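Long-range contacts in endoglucanase, glycoside hydrolase family 5 protein (Cytophaga hutchinsonii, PDB 5IHS), which probably cleaves internal beta-1,4-glucosidic bonds of cellulose as a family 5 endoglucanase with a TIM-barrel fold: residues A[49-54]-A[271-276]; A[79-84]-A[318-323]; A[247-252]-A[277-282]. All coordinates share one frame; numbering follows the deposited sequence. Where two conformers were deposited one is given.

Contact 1. Residues A[49-54]-A[271-276]; sequences TVQLRG and FLDAHK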
ATOM      1  N   THR A  49       7.068  -8.267 -15.923  1.00  9.76           N
ATOM      2  CA  THR A  49       5.792  -7.807 -15.385  1.00  9.42           C
ATOM      3  C   THR A  49       5.805  -8.134 -13.891  1.00  9.34           C
ATOM      4  O   THR A  49       6.033  -9.288 -13.506  1.00 12.38           O
ATOM      5  CB  THR A  49       4.608  -8.457 -16.102  1.00 10.44           C
ATOM      6  OG1 THR A  49       4.693  -8.166 -17.500  1.00 11.02           O
ATOM      7  CG2 THR A  49       3.284  -7.913 -15.553  1.00 11.31           C
ATOM      8  N   VAL A  50       5.624  -7.121 -13.048  1.00  8.40           N
ATOM      9  CA  VAL A  50       5.882  -7.224 -11.618  1.00  8.26           C
ATOM     10  C   VAL A  50       4.575  -7.238 -10.843  1.00  7.93           C
ATOM     11  O   VAL A  50       3.677  -6.422 -11.096  1.00  8.99           O
ATOM     12  CB  VAL A  50       6.782  -6.065 -11.146  1.00  8.88           C
ATOM     13  CG1 VAL A  50       7.023  -6.142  -9.655  1.00  9.60           C
ATOM     14  CG2 VAL A  50       8.105  -6.070 -11.884  1.00  9.37           C
ATOM     15  N   GLN A  51       4.498  -8.141  -9.863  1.00  7.75           N
ATOM     16  CA  GLN A  51       3.414  -8.180  -8.888  1.00  7.41           C
ATOM     17  C   GLN A  51       4.043  -8.289  -7.504  1.00  6.79           C
ATOM     18  O   GLN A  51       4.732  -9.271  -7.211  1.00  8.64           O
ATOM     19  CB  GLN A  51       2.478  -9.360  -9.137  1.00  8.45           C
ATOM     20  CG  GLN A  51       1.261  -9.336  -8.230  1.00  8.64           C
ATOM     21  CD  GLN A  51       0.399 -10.557  -8.380  1.00  9.31           C
ATOM     22  OE1 GLN A  51       0.721 -11.475  -9.137  1.00 11.56           O
ATOM     23  NE2 GLN A  51      -0.690 -10.591  -7.640  1.00  9.38           N
ATOM     24  N   LEU A  52       3.830  -7.274  -6.676  1.00  6.58           N
ATOM     25  CA  LEU A  52       4.347  -7.217  -5.320  1.00  6.46           C
ATOM     26  C   LEU A  52       3.272  -7.698  -4.350  1.00  6.19           C
ATOM     27  O   LEU A  52       2.074  -7.552  -4.604  1.00  6.73           O
ATOM     28  CB  LEU A  52       4.744  -5.779  -4.965  1.00  6.92           C
ATOM     29  CG  LEU A  52       5.789  -5.159  -5.896  1.00  7.67           C
ATOM     30  CD1 LEU A  52       6.063  -3.715  -5.503  1.00  8.54           C
ATOM     31  CD2 LEU A  52       7.094  -5.959  -5.936  1.00  8.41           C
ATOM     32  N   ARG A  53       3.701  -8.269  -3.227  1.00  6.03           N
ATOM     33  CA  ARG A  53       2.772  -8.648  -2.169  1.00  6.01           C
ATOM     34  C   ARG A  53       3.459  -8.417  -0.839  1.00  5.64           C
ATOM     35  O   ARG A  53       4.645  -8.735  -0.683  1.00  6.77           O
ATOM     36  CB  ARG A  53       2.366 -10.123  -2.225  1.00  6.96           C
ATOM     37  CG  ARG A  53       1.847 -10.643  -3.544  1.00  7.97           C
ATOM     38  CD  ARG A  53       1.685 -12.164  -3.429  1.00  8.90           C
ATOM     39  NE  ARG A  53       1.145 -12.738  -4.648  1.00  9.41           N
ATOM     40  CZ  ARG A  53       1.869 -13.052  -5.707  1.00  9.62           C
ATOM     41  NH1 ARG A  53       3.192 -12.918  -5.691  1.00 10.17           N
ATOM     42  NH2 ARG A  53       1.264 -13.544  -6.779  1.00 11.04           N
ATOM     43  N   GLY A  54       2.724  -7.857   0.111  1.00  5.90           N
ATOM     44  CA  GLY A  54       3.310  -7.603   1.404  1.00  6.35           C
ATOM     45  C   GLY A  54       2.309  -7.180   2.443  1.00  6.00           C
ATOM     46  O   GLY A  54       1.131  -7.573   2.408  1.00  6.36           O
ATOM     47  N   PHE A 271      -8.394 -13.510  -8.324  1.00  8.15           N
ATOM     48  CA  PHE A 271      -8.594 -12.383  -9.234  1.00  8.34           C
ATOM     49  C   PHE A 271      -7.343 -11.517  -9.342  1.00  7.48           C
ATOM     50  O   PHE A 271      -6.915 -11.149 -10.443  1.00  8.30           O
ATOM     51  CB  PHE A 271      -9.780 -11.562  -8.727  1.00  9.19           C
ATOM     52  CG  PHE A 271     -10.017 -10.287  -9.483  1.00  9.56           C
ATOM     53  CD1 PHE A 271     -10.683 -10.296 -10.696  1.00 11.50           C
ATOM     54  CD2 PHE A 271      -9.598  -9.068  -8.963  1.00 10.47           C
ATOM     55  CE1 PHE A 271     -10.905  -9.116 -11.391  1.00 12.65           C
ATOM     56  CE2 PHE A 271      -9.822  -7.890  -9.654  1.00 11.93           C
ATOM     57  CZ  PHE A 271     -10.479  -7.919 -10.864  1.00 12.31           C
ATOM     58  N   LEU A 272      -6.749 -11.172  -8.198  1.00  7.52           N
ATOM     59  CA  LEU A 272      -5.584 -10.296  -8.213  1.00  7.52           C
ATOM     60  C   LEU A 272      -4.415 -10.953  -8.935  1.00  7.56           C
ATOM     61  O   LEU A 272      -3.729 -10.309  -9.737  1.00  7.70           O
ATOM     62  CB  LEU A 272      -5.190  -9.899  -6.792  1.00  8.00           C
ATOM     63  CG  LEU A 272      -6.289  -9.166  -6.011  1.00  9.28           C
ATOM     64  CD1 LEU A 272      -5.898  -9.025  -4.553  1.00 11.64           C
ATOM     65  CD2 LEU A 272      -6.597  -7.801  -6.632  1.00  9.92           C
ATOM     66  N   ASP A 273      -4.190 -12.245  -8.693  1.00  8.01           N
ATOM     67  CA  ASP A 273      -3.108 -12.939  -9.381  1.00  8.53           C
ATOM     68  C   ASP A 273      -3.378 -13.034 -10.878  1.00  8.80           C
ATOM     69  O   ASP A 273      -2.450 -12.918 -11.687  1.00  9.83           O
ATOM     70  CB  ASP A 273      -2.918 -14.330  -8.781  1.00  9.28           C
ATOM     71  CG  ASP A 273      -2.251 -14.306  -7.409  1.00  9.91           C
ATOM     72  OD1 ASP A 273      -1.652 -13.278  -7.008  1.00 10.33           O
ATOM     73  OD2 ASP A 273      -2.308 -15.370  -6.745  1.00 12.19           O
ATOM     74  N   ALA A 274      -4.639 -13.254 -11.266  1.00  9.31           N
ATOM     75  CA  ALA A 274      -4.964 -13.354 -12.686  1.00 10.66           C
ATOM     76  C   ALA A 274      -4.609 -12.076 -13.432  1.00 10.16           C
ATOM     77  O   ALA A 274      -4.268 -12.127 -14.620  1.00 12.39           O
ATOM     78  CB  ALA A 274      -6.451 -13.666 -12.861  1.00 11.66           C
ATOM     79  N   HIS A 275      -4.689 -10.931 -12.754  1.00  8.56           N
ATOM     80  CA  HIS A 275      -4.441  -9.616 -13.337  1.00  8.31           C
ATOM     81  C   HIS A 275      -3.115  -9.015 -12.896  1.00  8.00           C
ATOM     82  O   HIS A 275      -2.830  -7.861 -13.216  1.00  8.55           O
ATOM     83  CB  HIS A 275      -5.606  -8.682 -13.015  1.00  8.95           C
ATOM     84  CG  HIS A 275      -6.877  -9.129 -13.645  1.00  9.97           C
ATOM     85  ND1 HIS A 275      -7.163  -8.878 -14.972  1.00 10.83           N
ATOM     86  CD2 HIS A 275      -7.882  -9.906 -13.179  1.00 12.18           C
ATOM     87  CE1 HIS A 275      -8.324  -9.429 -15.276  1.00 11.94           C
ATOM     88  NE2 HIS A 275      -8.781 -10.057 -14.208  1.00 12.79           N
ATOM     89  N   LYS A 276      -2.299  -9.779 -12.177  1.00  7.81           N
ATOM     90  CA  LYS A 276      -0.995  -9.323 -11.707  1.00  8.26           C
ATOM     91  C   LYS A 276      -1.098  -8.004 -10.935  1.00  7.86           C
ATOM     92  O   LYS A 276      -0.264  -7.103 -11.086  1.00  8.87           O
ATOM     93  CB  LYS A 276       0.009  -9.235 -12.863  1.00  9.51           C
ATOM     94  CG  LYS A 276       0.160 -10.557 -13.596  1.00 12.54           C
ATOM     95  CD  LYS A 276       1.068 -10.442 -14.794  1.00 16.21           C
ATOM     96  CE  LYS A 276       1.227 -11.769 -15.541  1.00 19.92           C
ATOM     97  NZ  LYS A 276       0.033 -12.646 -15.561  1.00 21.88           N
TER
HETATM   98  O   HOH W   1       1.433  -5.274  -9.849  1.00  8.52           O
HETATM   99  O   HOH W   2       1.558  -5.925 -13.129  1.00  8.63           O
HETATM  100  O   HOH W   3       0.255 -13.702 -10.608  1.00 30.17           O
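OD1 of D273 accepts two hydrogen bonds from the 49-54 segment. Q51 NE2 lies 2.9 Å from D273 OD1, on its anti lone pair. R53 NH2 also lies 2.9 Å from D273 OD1, in a salt bridge, but stands above the carboxylate plane, 56° out of it. The oxygen sits almost in the guanidinium plane. OD2 is held separately, by a salt bridge to K323. R53 NE bonds Y279 OH and R53 NH1 bonds N324 OD1.

Q51 reaches across with its chain extended, CG anti to the backbone N (chi1 -174°). Its NE2 also donates to the backbone O of I277. Q51 OE1 accepts from a water at 2.7 Å, and this water donates on to D273 O. An alanine here would remove a donor to D273 OD1, the bond to I277 O and the water link to D273 O, and would probably loosen the hold of the chain before strand 53-57 on the helix end.

K276, with positive phi, is the C-prime residue of the Schellman motif that ends helix 262-274. Two waters lie between K276 O and V50 O, one 2.8 Å from each oxygen, placed to bridge them. T49 CG2 presses on K276 CD at a tight 3.4 Å.

D273 ties the helix to the first barrel strand. Beside cationic R53 and K323, its carboxylate probably stays ionised.

Contact 2. Residues A[79-84]-A[318-323]; sequences WKCTVV and DDLRLK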
ATOM      1  N   TRP A  79       8.169 -13.388   6.621  1.00  7.16           N
ATOM      2  CA  TRP A  79       6.909 -13.272   5.904  1.00  7.77           C
ATOM      3  C   TRP A  79       7.090 -13.242   4.386  1.00  7.94           C
ATOM      4  O   TRP A  79       6.098 -13.344   3.663  1.00  9.84           O
ATOM      5  CB  TRP A  79       6.125 -12.027   6.362  1.00  8.14           C
ATOM      6  CG  TRP A  79       5.553 -12.139   7.752  1.00  7.63           C
ATOM      7  CD1 TRP A  79       6.215 -12.502   8.891  1.00  8.44           C
ATOM      8  CD2 TRP A  79       4.202 -11.884   8.142  1.00  7.72           C
ATOM      9  NE1 TRP A  79       5.361 -12.494   9.964  1.00  8.52           N
ATOM     10  CE2 TRP A  79       4.114 -12.128   9.527  1.00  8.07           C
ATOM     11  CE3 TRP A  79       3.054 -11.498   7.448  1.00  8.42           C
ATOM     12  CZ2 TRP A  79       2.920 -12.001  10.231  1.00  9.57           C
ATOM     13  CZ3 TRP A  79       1.873 -11.376   8.157  1.00  9.85           C
ATOM     14  CH2 TRP A  79       1.820 -11.633   9.526  1.00 10.11           C
ATOM     15  N   LYS A  80       8.312 -13.071   3.888  1.00  7.07           N
ATOM     16  CA  LYS A  80       8.580 -13.021   2.448  1.00  7.39           C
ATOM     17  C   LYS A  80       7.854 -11.855   1.776  1.00  6.98           C
ATOM     18  O   LYS A  80       7.457 -11.942   0.615  1.00  8.01           O
ATOM     19  CB  LYS A  80       8.276 -14.354   1.755  1.00  8.01           C
ATOM     20  CG  LYS A  80       8.866 -15.574   2.463  1.00  8.75           C
ATOM     21  CD  LYS A  80      10.371 -15.500   2.688  1.00 10.07           C
ATOM     22  CE  LYS A  80      10.871 -16.779   3.353  1.00 11.29           C
ATOM     23  NZ  LYS A  80      12.312 -16.736   3.688  1.00 11.84           N
ATOM     24  N   CYS A  81       7.729 -10.734   2.480  1.00  6.68           N
ATOM     25  CA  CYS A  81       7.213  -9.524   1.847  1.00  6.58           C
ATOM     26  C   CYS A  81       8.186  -8.994   0.801  1.00  6.60           C
ATOM     27  O   CYS A  81       9.392  -8.877   1.054  1.00  7.60           O
ATOM     28  CB  CYS A  81       7.009  -8.423   2.886  1.00  6.98           C
ATOM     29  SG  CYS A  81       5.685  -8.673   4.041  1.00  8.07           S
ATOM     30  N   THR A  82       7.646  -8.601  -0.355  1.00  6.54           N
ATOM     31  CA  THR A  82       8.408  -7.856  -1.348  1.00  6.70           C
ATOM     32  C   THR A  82       8.101  -6.363  -1.320  1.00  6.62           C
ATOM     33  O   THR A  82       8.770  -5.593  -2.027  1.00  6.99           O
ATOM     34  CB  THR A  82       8.198  -8.438  -2.743  1.00  6.84           C
ATOM     35  OG1 THR A  82       6.800  -8.425  -3.038  1.00  6.93           O
ATOM     36  CG2 THR A  82       8.750  -9.857  -2.838  1.00  7.61           C
ATOM     37  N   VAL A  83       7.142  -5.947  -0.488  1.00  6.82           N
ATOM     38  CA  VAL A  83       6.795  -4.548  -0.288  1.00  6.35           C
ATOM     39  C   VAL A  83       6.266  -4.418   1.139  1.00  6.18           C
ATOM     40  O   VAL A  83       5.648  -5.344   1.682  1.00  7.16           O
ATOM     41  CB  VAL A  83       5.766  -4.073  -1.352  1.00  6.63           C
ATOM     42  CG1 VAL A  83       4.454  -4.879  -1.282  1.00  7.90           C
ATOM     43  CG2 VAL A  83       5.492  -2.579  -1.247  1.00  7.13           C
ATOM     44  N   VAL A  84       6.492  -3.245   1.735  1.00  6.18           N
ATOM     45  CA  VAL A  84       5.914  -2.861   3.020  1.00  6.34           C
ATOM     46  C   VAL A  84       5.328  -1.466   2.854  1.00  6.14           C
ATOM     47  O   VAL A  84       5.881  -0.632   2.127  1.00  7.31           O
ATOM     48  CB  VAL A  84       6.966  -2.915   4.163  1.00  7.71           C
ATOM     49  CG1 VAL A  84       8.157  -1.996   3.899  1.00  8.66           C
ATOM     50  CG2 VAL A  84       6.342  -2.595   5.516  1.00 10.04           C
ATOM     51  N   ASP A 318       0.847 -17.105   5.210  1.00  7.42           N
ATOM     52  CA  ASP A 318       0.967 -18.324   4.421  1.00  8.35           C
ATOM     53  C   ASP A 318       0.903 -18.019   2.925  1.00  8.15           C
ATOM     54  O   ASP A 318       1.659 -18.603   2.135  1.00  8.72           O
ATOM     55  CB  ASP A 318      -0.130 -19.314   4.805  1.00  9.75           C
ATOM     56  CG  ASP A 318       0.098 -19.999   6.160  1.00 12.19           C
ATOM     57  OD1 ASP A 318       1.188 -19.850   6.763  1.00 13.38           O
ATOM     58  OD2 ASP A 318      -0.833 -20.727   6.608  1.00 13.98           O
ATOM     59  N   ASP A 319       0.006 -17.111   2.513  1.00  7.74           N
ATOM     60  CA  ASP A 319      -0.084 -16.728   1.102  1.00  8.07           C
ATOM     61  C   ASP A 319       1.201 -16.052   0.628  1.00  7.68           C
ATOM     62  O   ASP A 319       1.703 -16.356  -0.460  1.00  7.81           O
ATOM     63  CB  ASP A 319      -1.315 -15.839   0.886  1.00  8.36           C
ATOM     64  CG  ASP A 319      -1.420 -15.283  -0.530  1.00  8.93           C
ATOM     65  OD1 ASP A 319      -1.905 -16.029  -1.413  1.00 10.21           O
ATOM     66  OD2 ASP A 319      -1.015 -14.109  -0.767  1.00  9.21           O
ATOM     67  N   LEU A 320       1.761 -15.145   1.434  1.00  7.33           N
ATOM     68  CA  LEU A 320       3.028 -14.502   1.079  1.00  7.33           C
ATOM     69  C   LEU A 320       4.151 -15.518   0.912  1.00  7.32           C
ATOM     70  O   LEU A 320       4.925 -15.451  -0.051  1.00  7.79           O
ATOM     71  CB  LEU A 320       3.427 -13.479   2.140  1.00  7.58           C
ATOM     72  CG  LEU A 320       2.560 -12.223   2.213  1.00  7.94           C
ATOM     73  CD1 LEU A 320       2.906 -11.408   3.435  1.00  9.50           C
ATOM     74  CD2 LEU A 320       2.708 -11.390   0.972  1.00  9.58           C
ATOM     75  N   ARG A 321       4.289 -16.437   1.866  1.00  7.63           N
ATOM     76  CA  ARG A 321       5.375 -17.406   1.798  1.00  8.10           C
ATOM     77  C   ARG A 321       5.228 -18.293   0.569  1.00  8.80           C
ATOM     78  O   ARG A 321       6.213 -18.597  -0.112  1.00  9.75           O
ATOM     79  CB  ARG A 321       5.405 -18.215   3.097  1.00  8.37           C
ATOM     80  CG  ARG A 321       5.978 -17.406   4.258  1.00  8.76           C
ATOM     81  CD  ARG A 321       5.747 -18.023   5.635  1.00  9.17           C
ATOM     82  NE  ARG A 321       6.393 -19.307   5.862  1.00 10.21           N
ATOM     83  CZ  ARG A 321       7.641 -19.462   6.284  1.00 10.37           C
ATOM     84  NH1 ARG A 321       8.440 -18.419   6.486  1.00 11.43           N
ATOM     85  NH2 ARG A 321       8.101 -20.686   6.493  1.00 11.52           N
ATOM     86  N   LEU A 322       4.004 -18.705   0.268  1.00  9.21           N
ATOM     87  CA  LEU A 322       3.746 -19.575  -0.865  1.00 10.01           C
ATOM     88  C   LEU A 322       4.046 -18.881  -2.184  1.00 10.08           C
ATOM     89  O   LEU A 322       4.658 -19.478  -3.077  1.00 11.62           O
ATOM     90  CB  LEU A 322       2.280 -19.979  -0.821  1.00 12.05           C
ATOM     91  CG  LEU A 322       1.770 -20.797  -1.988  1.00 15.91           C
ATOM     92  CD1 LEU A 322       2.397 -22.170  -1.936  1.00 17.95           C
ATOM     93  CD2 LEU A 322       0.258 -20.887  -1.939  1.00 17.75           C
ATOM     94  N   LYS A 323       3.610 -17.636  -2.339  1.00  9.20           N
ATOM     95  CA  LYS A 323       3.686 -16.972  -3.631  1.00  9.94           C
ATOM     96  C   LYS A 323       4.963 -16.186  -3.832  1.00  8.93           C
ATOM     97  O   LYS A 323       5.485 -16.142  -4.952  1.00 10.30           O
ATOM     98  CB  LYS A 323       2.475 -16.077  -3.810  1.00 12.12           C
ATOM     99  CG  LYS A 323       1.244 -16.939  -3.860  1.00 13.66           C
ATOM    100  CD  LYS A 323       0.024 -16.161  -4.151  1.00 14.09           C
ATOM    101  CE  LYS A 323      -1.187 -17.049  -4.256  1.00 13.09           C
ATOM    102  NZ  LYS A 323      -2.372 -16.192  -4.090  1.00 11.87           N
TER
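In this TIM barrel, the chain entering the second strand, 83-89, packs against the last helix, 311-329. The join is mostly apolar. L320 points at the 79-84 segment and places CD1 between two side chains. L320 CD1 lies at the edge of the W79 ring, 4.0 Å from W79 CE3. L320 CD1 is also 3.9 Å from C81 SG.

A backbone carbonyl also touches the leucine. W79 O sits 3.1 Å from L320 CB, so the helix lies tight against the chain. K80, which follows with positive phi after helix 69-77, bonds through its own O to N324 ND2.

The aliphatic parts of two basic residues cross obliquely, K80 CG 3.9 Å from R321 CG. Their charged ends have separate partners: K80 NZ bonds D77 O and R321 NH1 bonds D78 O. Both chains are bent, K80 at chi2 (-55°) and R321 at chi3 (64°). K80 NZ and R321 NH1 stay 5.1 Å apart, as like charges.

Contact 3. Residues A[247-252]-A[277-282]; sequences TEYGTC and ISYCNW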
ATOM      1  N   THR A 247      -3.381  -1.296  -2.315  1.00  5.70           N
ATOM      2  CA  THR A 247      -2.458  -0.899  -1.262  1.00  5.88           C
ATOM      3  C   THR A 247      -2.949  -1.308   0.110  1.00  5.77           C
ATOM      4  O   THR A 247      -2.169  -1.238   1.063  1.00  6.53           O
ATOM      5  CB  THR A 247      -2.164   0.606  -1.290  1.00  6.25           C
ATOM      6  OG1 THR A 247      -3.385   1.305  -1.069  1.00  6.90           O
ATOM      7  CG2 THR A 247      -1.521   1.045  -2.616  1.00  7.50           C
ATOM      8  N   GLU A 248      -4.208  -1.732   0.226  1.00  5.67           N
ATOM      9  CA  GLU A 248      -4.742  -2.195   1.497  1.00  5.81           C
ATOM     10  C   GLU A 248      -5.896  -3.151   1.238  1.00  5.68           C
ATOM     11  O   GLU A 248      -6.823  -2.829   0.477  1.00  6.48           O
ATOM     12  CB  GLU A 248      -5.244  -1.008   2.325  1.00  6.83           C
ATOM     13  CG  GLU A 248      -5.512  -1.341   3.762  1.00  7.69           C
ATOM     14  CD  GLU A 248      -6.149  -0.179   4.507  1.00  8.12           C
ATOM     15  OE1 GLU A 248      -5.539   0.922   4.545  1.00  8.16           O
ATOM     16  OE2 GLU A 248      -7.266  -0.382   5.042  1.00  9.71           O
ATOM     17  N   TYR A 249      -5.871  -4.303   1.905  1.00  5.45           N
ATOM     18  CA  TYR A 249      -7.035  -5.182   1.936  1.00  5.71           C
ATOM     19  C   TYR A 249      -7.046  -5.885   3.281  1.00  5.72           C
ATOM     20  O   TYR A 249      -6.008  -6.068   3.919  1.00  6.38           O
ATOM     21  CB  TYR A 249      -7.046  -6.220   0.776  1.00  6.06           C
ATOM     22  CG  TYR A 249      -6.041  -7.326   0.993  1.00  6.28           C
ATOM     23  CD1 TYR A 249      -4.710  -7.151   0.641  1.00  6.10           C
ATOM     24  CD2 TYR A 249      -6.408  -8.543   1.567  1.00  6.79           C
ATOM     25  CE1 TYR A 249      -3.762  -8.138   0.879  1.00  6.72           C
ATOM     26  CE2 TYR A 249      -5.467  -9.536   1.811  1.00  7.17           C
ATOM     27  CZ  TYR A 249      -4.143  -9.326   1.474  1.00  6.71           C
ATOM     28  OH  TYR A 249      -3.232 -10.313   1.747  1.00  7.11           O
ATOM     29  N   GLY A 250      -8.230  -6.314   3.700  1.00  6.83           N
ATOM     30  CA  GLY A 250      -8.380  -7.136   4.876  1.00  7.37           C
ATOM     31  C   GLY A 250      -8.824  -8.554   4.546  1.00  7.50           C
ATOM     32  O   GLY A 250      -9.008  -8.934   3.395  1.00  7.67           O
ATOM     33  N   THR A 251      -9.015  -9.334   5.608  1.00  7.64           N
ATOM     34  CA  THR A 251      -9.571 -10.681   5.506  1.00  7.78           C
ATOM     35  C   THR A 251     -10.979 -10.767   6.095  1.00  8.45           C
ATOM     36  O   THR A 251     -11.539 -11.867   6.185  1.00  9.40           O
ATOM     37  CB  THR A 251      -8.675 -11.672   6.240  1.00  8.44           C
ATOM     38  OG1 THR A 251      -8.618 -11.277   7.616  1.00  8.83           O
ATOM     39  CG2 THR A 251      -7.274 -11.725   5.632  1.00  8.93           C
ATOM     40  N   CYS A 252     -11.559  -9.642   6.499  1.00  8.13           N
ATOM     41  CA  CYS A 252     -12.750  -9.627   7.337  1.00  8.90           C
ATOM     42  C   CYS A 252     -13.697  -8.560   6.803  1.00  9.25           C
ATOM     43  O   CYS A 252     -13.561  -8.072   5.675  1.00  9.67           O
ATOM     44  CB  CYS A 252     -12.328  -9.401   8.793  1.00 10.80           C
ATOM     45  SG  CYS A 252     -11.375  -7.919   9.057  1.00 13.74           S
ATOM     46  N   ILE A 277      -2.099  -7.918 -10.059  1.00  7.12           N
ATOM     47  CA  ILE A 277      -2.329  -6.739  -9.223  1.00  6.85           C
ATOM     48  C   ILE A 277      -1.630  -6.934  -7.882  1.00  6.48           C
ATOM     49  O   ILE A 277      -1.839  -7.940  -7.193  1.00  7.27           O
ATOM     50  CB  ILE A 277      -3.837  -6.487  -9.029  1.00  7.29           C
ATOM     51  CG1 ILE A 277      -4.496  -6.200 -10.382  1.00  8.71           C
ATOM     52  CG2 ILE A 277      -4.055  -5.332  -8.054  1.00  7.40           C
ATOM     53  CD1 ILE A 277      -6.029  -6.130 -10.333  1.00  9.16           C
ATOM     54  N   SER A 278      -0.794  -5.965  -7.510  1.00  6.15           N
ATOM     55  CA  SER A 278      -0.070  -6.027  -6.251  1.00  6.09           C
ATOM     56  C   SER A 278      -1.016  -5.804  -5.072  1.00  6.11           C
ATOM     57  O   SER A 278      -2.031  -5.104  -5.185  1.00  6.27           O
ATOM     58  CB  SER A 278       1.010  -4.946  -6.240  1.00  6.40           C
ATOM     59  OG  SER A 278       2.031  -5.180  -7.206  1.00  7.06           O
ATOM     60  N   TYR A 279      -0.650  -6.375  -3.918  1.00  6.12           N
ATOM     61  CA  TYR A 279      -1.532  -6.308  -2.757  1.00  5.94           C
ATOM     62  C   TYR A 279      -0.789  -6.289  -1.424  1.00  6.13           C
ATOM     63  O   TYR A 279       0.231  -6.958  -1.255  1.00  7.13           O
ATOM     64  CB  TYR A 279      -2.592  -7.416  -2.801  1.00  6.62           C
ATOM     65  CG  TYR A 279      -2.182  -8.876  -2.917  1.00  6.84           C
ATOM     66  CD1 TYR A 279      -1.763  -9.602  -1.803  1.00  7.28           C
ATOM     67  CD2 TYR A 279      -2.340  -9.568  -4.110  1.00  8.05           C
ATOM     68  CE1 TYR A 279      -1.498 -10.951  -1.874  1.00  7.86           C
ATOM     69  CE2 TYR A 279      -2.081 -10.935  -4.190  1.00  8.26           C
ATOM     70  CZ  TYR A 279      -1.673 -11.622  -3.065  1.00  8.17           C
ATOM     71  OH  TYR A 279      -1.432 -12.984  -3.174  1.00  8.83           O
ATOM     72  N   CYS A 280      -1.286  -5.473  -0.484  0.72  5.91           N
ATOM     73  CA  CYS A 280      -0.746  -5.381   0.874  0.72  5.90           C
ATOM     74  C   CYS A 280      -1.869  -5.515   1.891  0.72  5.88           C
ATOM     75  O   CYS A 280      -2.890  -4.832   1.776  0.72  5.92           O
ATOM     76  CB  CYS A 280      -0.076  -4.029   1.147  0.72  7.89           C
ATOM     77  SG  CYS A 280       1.410  -3.705   0.224  0.72 10.64           S
ATOM     78  N   ASN A 281      -1.661  -6.354   2.902  1.00  5.85           N
ATOM     79  CA  ASN A 281      -2.679  -6.630   3.913  1.00  5.66           C
ATOM     80  C   ASN A 281      -2.616  -5.665   5.092  1.00  5.62           C
ATOM     81  O   ASN A 281      -1.539  -5.319   5.590  1.00  6.22           O
ATOM     82  CB  ASN A 281      -2.509  -8.053   4.442  1.00  6.15           C
ATOM     83  CG  ASN A 281      -3.464  -8.376   5.578  1.00  6.26           C
ATOM     84  OD1 ASN A 281      -3.043  -8.559   6.720  1.00  6.92           O
ATOM     85  ND2 ASN A 281      -4.748  -8.482   5.262  1.00  6.64           N
ATOM     86  N   TRP A 282      -3.799  -5.278   5.561  1.00  5.92           N
ATOM     87  CA  TRP A 282      -3.992  -4.496   6.777  1.00  6.30           C
ATOM     88  C   TRP A 282      -4.303  -5.457   7.921  1.00  6.60           C
ATOM     89  O   TRP A 282      -5.348  -6.130   7.866  1.00  7.74           O
ATOM     90  CB  TRP A 282      -5.169  -3.557   6.560  1.00  7.50           C
ATOM     91  CG  TRP A 282      -5.445  -2.578   7.658  1.00  7.69           C
ATOM     92  CD1 TRP A 282      -6.336  -2.724   8.679  1.00  9.55           C
ATOM     93  CD2 TRP A 282      -4.844  -1.290   7.826  1.00  7.67           C
ATOM     94  NE1 TRP A 282      -6.330  -1.607   9.469  1.00  9.66           N
ATOM     95  CE2 TRP A 282      -5.431  -0.706   8.969  1.00  8.57           C
ATOM     96  CE3 TRP A 282      -3.866  -0.572   7.125  1.00  7.91           C
ATOM     97  CZ2 TRP A 282      -5.079   0.568   9.420  1.00  9.30           C
ATOM     98  CZ3 TRP A 282      -3.520   0.692   7.575  1.00  8.51           C
ATOM     99  CH2 TRP A 282      -4.137   1.254   8.703  1.00  9.20           C
TER
HETATM  100  O   HOH W   4      -6.835  -8.432   7.544  1.00  7.28           O
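Y249, N281 and W282 lose the most surface where strand 244-249 pairs with strand 279-284. The strands are parallel neighbours in the barrel, and Y249 is bridged to N281. The bond from W282 N to Y249 O is 2.9 Å long and nearly straight, 174° at the hydrogen. The bond from Y249 N to C280 O is weak.

The Y249 ring turns back against the partner strand. Its CG takes the crowded position between backbone N and carbonyl carbon (chi1 74°). N281 then lies over one face, its CA 4.0 Å from the ring centroid in a CH-pi contact. N281 CB is 3.6 Å from Y249 CZ. Y249 CE1 meets Y279 CD1 obliquely at 3.7 Å. The hydroxyl of Y249 bonds Y269 OH.

N281 points its CG anti to the backbone N, which brings ND2 over the Y249 ring face, toward the rim. ND2 donates to a water that also accepts from T251 N and lies 2.8 Å from W282 O, placed to donate to it.

W282 runs side by side with E248. The carboxylate is nearly parallel to the indole, planes 22° apart, with OE2 over the ring face. E248 OE1 approaches W282 CE3 to 3.4 Å. The carboxylate is also fixed from outside: OE1 by a salt bridge to R85 and OE2 by Y222 OH. E248 lies near the C-terminal end of the seventh strand, a position consistent with the catalytic nucleophile of family 5 enzymes. R85 and Y222 would position it, and the R85 charge would probably help keep it ionised.

Helix 262-274 connects the two strands as a beta-alpha-beta unit and supplies Y269. W282 also rests on R85 and A87 of strand 83-89; strand 53-57 flanks 279-284 on its other edge.

Overall arrangement
The three contacts lie near the seam between the first and last strands, their centres about 12 Å apart. Strand 53-57 of contact 1 lies between strand 83-89 of contact 2 and strand 279-284 of contact 3. Contacts 1 and 2 are joined by the salt bridge from D273 OD2 to K323 NZ, 2.8 Å, and by a probable hydrogen bond between R53 O and T82 N, 3.0 Å. Contacts 1 and 3 meet where L52 N lies 2.8 Å from S278 OG, a probable hydrogen bond. Y279 OH ties contact 3 to D319 OD2 of contact 2 at 2.7 Å. Of the three, contact 3 carries E248, the probable nucleophile; contacts 1 and 2 join the starts of strands to helices.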